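Local coordinates for protein hydroquinone dioxygenase large subunit (Pseudomonas sp., PDB 4ZXA) that probably catalyses, as the large subunit of a two-subunit iron-dependent dioxygenase, the ring-opening oxidation of hydroquinone, at residues E[144-149]-E[228-232]. Numbering follows the deposited sequence. Where two conformers were deposited one is given.
With H8N (4-hydroxybenzonitrile), chain J.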
ATOM      1  N   PHE E 144      -8.098 -12.370   7.518  1.00 21.97           N
ATOM      2  CA  PHE E 144      -7.142 -12.884   8.492  1.00 25.23           C
ATOM      3  C   PHE E 144      -5.981 -13.663   7.856  1.00 24.70           C
ATOM      4  O   PHE E 144      -5.097 -14.160   8.551  1.00 23.45           O
ATOM      5  CB  PHE E 144      -7.869 -13.789   9.472  1.00 26.82           C
ATOM      6  CG  PHE E 144      -7.931 -13.251  10.865  1.00 27.12           C
ATOM      7  CD1 PHE E 144      -9.105 -13.338  11.596  1.00 25.44           C
ATOM      8  CD2 PHE E 144      -6.812 -12.692  11.456  1.00 24.85           C
ATOM      9  CE1 PHE E 144      -9.164 -12.860  12.875  1.00 30.56           C
ATOM     10  CE2 PHE E 144      -6.863 -12.216  12.755  1.00 26.02           C
ATOM     11  CZ  PHE E 144      -8.040 -12.303  13.459  1.00 33.06           C
ATOM     12  N   ALA E 145      -5.987 -13.764   6.535  1.00 22.95           N
ATOM     13  CA  ALA E 145      -5.008 -14.579   5.833  1.00 28.44           C
ATOM     14  C   ALA E 145      -4.075 -13.735   4.977  1.00 27.27           C
ATOM     15  O   ALA E 145      -4.394 -12.595   4.646  1.00 24.39           O
ATOM     16  CB  ALA E 145      -5.716 -15.603   4.972  1.00 26.86           C
ATOM     17  N   ALA E 146      -2.923 -14.305   4.633  1.00 24.61           N
ATOM     18  CA  ALA E 146      -1.996 -13.665   3.707  1.00 23.48           C
ATOM     19  C   ALA E 146      -2.569 -13.694   2.303  1.00 25.27           C
ATOM     20  O   ALA E 146      -3.448 -14.504   2.000  1.00 23.81           O
ATOM     21  CB  ALA E 146      -0.652 -14.350   3.729  1.00 24.89           C
ATOM     22  N   PRO E 147      -2.078 -12.797   1.445  1.00 23.30           N
ATOM     23  CA  PRO E 147      -2.641 -12.646   0.101  1.00 23.44           C
ATOM     24  C   PRO E 147      -2.568 -13.931  -0.716  1.00 22.71           C
ATOM     25  O   PRO E 147      -3.525 -14.274  -1.396  1.00 24.56           O
ATOM     26  CB  PRO E 147      -1.785 -11.536  -0.506  1.00 25.15           C
ATOM     27  CG  PRO E 147      -1.354 -10.719   0.694  1.00 22.17           C
ATOM     28  CD  PRO E 147      -1.146 -11.709   1.787  1.00 20.56           C
ATOM     29  N   GLU E 148      -1.448 -14.634  -0.631  0.57 24.48           N
ATOM     30  CA  GLU E 148      -1.269 -15.894  -1.351  0.57 25.52           C
ATOM     31  C   GLU E 148      -2.271 -16.968  -0.932  0.57 27.47           C
ATOM     32  O   GLU E 148      -2.408 -17.997  -1.593  0.57 27.43           O
ATOM     33  CB  GLU E 148       0.163 -16.407  -1.160  0.57 25.35           C
ATOM     34  CG  GLU E 148       1.158 -15.780  -2.105  0.57 23.81           C
ATOM     35  CD  GLU E 148       0.889 -16.169  -3.541  0.57 27.71           C
ATOM     36  OE1 GLU E 148       1.468 -17.185  -3.993  0.57 30.28           O
ATOM     37  OE2 GLU E 148       0.099 -15.465  -4.214  0.57 24.21           O
ATOM     38  N   GLU E 149      -2.975 -16.714   0.166  1.00 28.98           N
ATOM     39  CA  GLU E 149      -3.884 -17.700   0.739  1.00 27.72           C
ATOM     40  C   GLU E 149      -5.351 -17.426   0.474  1.00 28.80           C
ATOM     41  O   GLU E 149      -6.207 -18.226   0.834  1.00 28.80           O
ATOM     42  CB  GLU E 149      -3.739 -17.725   2.259  1.00 28.82           C
ATOM     43  CG  GLU E 149      -2.436 -18.201   2.829  1.00 28.36           C
ATOM     44  CD  GLU E 149      -2.536 -18.340   4.344  1.00 31.61           C
ATOM     45  OE1 GLU E 149      -2.705 -17.315   5.045  1.00 30.20           O
ATOM     46  OE2 GLU E 149      -2.476 -19.481   4.836  1.00 36.73           O
ATOM     47  N   VAL E 228      -4.508 -18.241  10.803  1.00 25.01           N
ATOM     48  CA  VAL E 228      -4.578 -16.776  10.719  1.00 22.46           C
ATOM     49  C   VAL E 228      -3.185 -16.187  10.839  1.00 21.42           C
ATOM     50  O   VAL E 228      -2.280 -16.825  11.368  1.00 24.12           O
ATOM     51  CB  VAL E 228      -5.459 -16.166  11.838  1.00 26.03           C
ATOM     52  CG1 VAL E 228      -6.864 -16.730  11.780  1.00 25.86           C
ATOM     53  CG2 VAL E 228      -4.840 -16.423  13.212  1.00 17.09           C
ATOM     54  N   THR E 229      -3.012 -14.967  10.353  1.00 19.65           N
ATOM     55  CA  THR E 229      -1.728 -14.284  10.469  1.00 20.46           C
ATOM     56  C   THR E 229      -1.802 -13.032  11.344  1.00 19.26           C
ATOM     57  O   THR E 229      -2.863 -12.449  11.527  1.00 18.65           O
ATOM     58  CB  THR E 229      -1.184 -13.884   9.099  1.00 18.85           C
ATOM     59  OG1 THR E 229      -2.074 -12.931   8.504  1.00 26.97           O
ATOM     60  CG2 THR E 229      -1.072 -15.093   8.216  1.00 24.64           C
ATOM     61  N   TRP E 230      -0.657 -12.632  11.881  1.00 21.56           N
ATOM     62  CA  TRP E 230      -0.571 -11.469  12.758  1.00 19.08           C
ATOM     63  C   TRP E 230      -1.677 -11.471  13.811  1.00 23.40           C
ATOM     64  O   TRP E 230      -2.511 -10.548  13.881  1.00 23.38           O
ATOM     65  CB  TRP E 230      -0.580 -10.205  11.930  1.00 17.16           C
ATOM     66  CG  TRP E 230       0.456 -10.236  10.837  1.00 19.81           C
ATOM     67  CD1 TRP E 230       0.256 -10.567   9.531  1.00 16.90           C
ATOM     68  CD2 TRP E 230       1.846  -9.928  10.968  1.00 18.51           C
ATOM     69  NE1 TRP E 230       1.434 -10.473   8.830  1.00 20.51           N
ATOM     70  CE2 TRP E 230       2.428 -10.087   9.693  1.00 23.69           C
ATOM     71  CE3 TRP E 230       2.659  -9.532  12.034  1.00 20.44           C
ATOM     72  CZ2 TRP E 230       3.785  -9.850   9.459  1.00 23.17           C
ATOM     73  CZ3 TRP E 230       4.000  -9.299  11.806  1.00 18.71           C
ATOM     74  CH2 TRP E 230       4.551  -9.451  10.528  1.00 19.89           C
ATOM     75  N   ASN E 231      -1.679 -12.525  14.626  1.00 19.84           N
ATOM     76  CA  ASN E 231      -2.661 -12.659  15.685  1.00 23.22           C
ATOM     77  C   ASN E 231      -2.137 -13.339  16.946  1.00 20.56           C
ATOM     78  O   ASN E 231      -2.333 -14.535  17.146  1.00 19.43           O
ATOM     79  CB  ASN E 231      -3.903 -13.376  15.171  1.00 25.77           C
ATOM     80  CG  ASN E 231      -5.109 -13.139  16.060  1.00 29.52           C
ATOM     81  OD1 ASN E 231      -5.422 -11.999  16.406  1.00 24.02           O
ATOM     82  ND2 ASN E 231      -5.774 -14.213  16.455  1.00 29.12           N
ATOM     83  N   PRO E 232      -1.463 -12.562  17.799  1.00 23.26           N
ATOM     84  CA  PRO E 232      -0.936 -13.095  19.058  1.00 24.81           C
ATOM     85  C   PRO E 232      -2.044 -13.815  19.823  1.00 29.22           C
ATOM     86  O   PRO E 232      -3.098 -13.221  20.072  1.00 24.72           O
ATOM     87  CB  PRO E 232      -0.483 -11.837  19.814  1.00 20.99           C
ATOM     88  CG  PRO E 232      -0.199 -10.821  18.712  1.00 20.71           C
ATOM     89  CD  PRO E 232      -1.245 -11.108  17.664  1.00 21.75           C
TER
HETATM   90  NAA H8N J 402       2.683  -4.513  17.990  1.00 25.61           N
HETATM   91  CAC H8N J 402       2.427  -5.530  17.536  1.00 26.08           C
HETATM   92  CAI H8N J 402       2.136  -6.871  16.948  1.00 22.33           C
HETATM   93  CAF H8N J 402       3.206  -7.692  16.617  1.00 26.14           C
HETATM   94  CAD H8N J 402       2.976  -8.948  16.063  1.00 25.04           C
HETATM   95  CAH H8N J 402       1.662  -9.340  15.859  1.00 21.20           C
HETATM   96  OAB H8N J 402       1.423 -10.568  15.303  1.00 24.40           O
HETATM   97  CAE H8N J 402       0.589  -8.520  16.188  1.00 23.16           C
HETATM   98  CAG H8N J 402       0.829  -7.272  16.742  1.00 22.78           C
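Phe-144 packs on Val-228 and Asn-231 in a buried loop-to-loop contact of this cupin-type protein, joining the loop after helix 122-136 to the loop between helix 219-224 and strand 236-238. One backbone bond ties the two loops: Thr-229 N donates to Phe-144 O at 2.9 Å, with a C=O...N angle of 172°, while Val-228 CA sits 3.4 Å from the same oxygen as a CA-H...O contact. Phe-144 buries the largest area, 110 Å². Val-228 CG1, set anti to its own carbonyl carbon (chi1 -58°), reaches over one face of the ring, 4.1 Å from the centroid and displaced toward the rim; the two side chains run side by side in the same direction. Asn-231 meets the far end of the ring, its amide plane turned 60° from it, CG 3.9 Å from Phe-144 CE2. A serine at Phe-144 would probably open a gap against Val-228 and leave the Asn-231 amide less firmly placed. Trp-230, Asn-231 and Pro-232 belong to the 4-hydroxybenzonitrile pocket, where Pro-232 CD comes within 3.5 Å of ligand CAE. Within 144-149, Glu-149 OE2 bonds Asn-191, and OE1 pairs with Arg-310 while its anti lone pair accepts Ala-146 N at 3.0 Å.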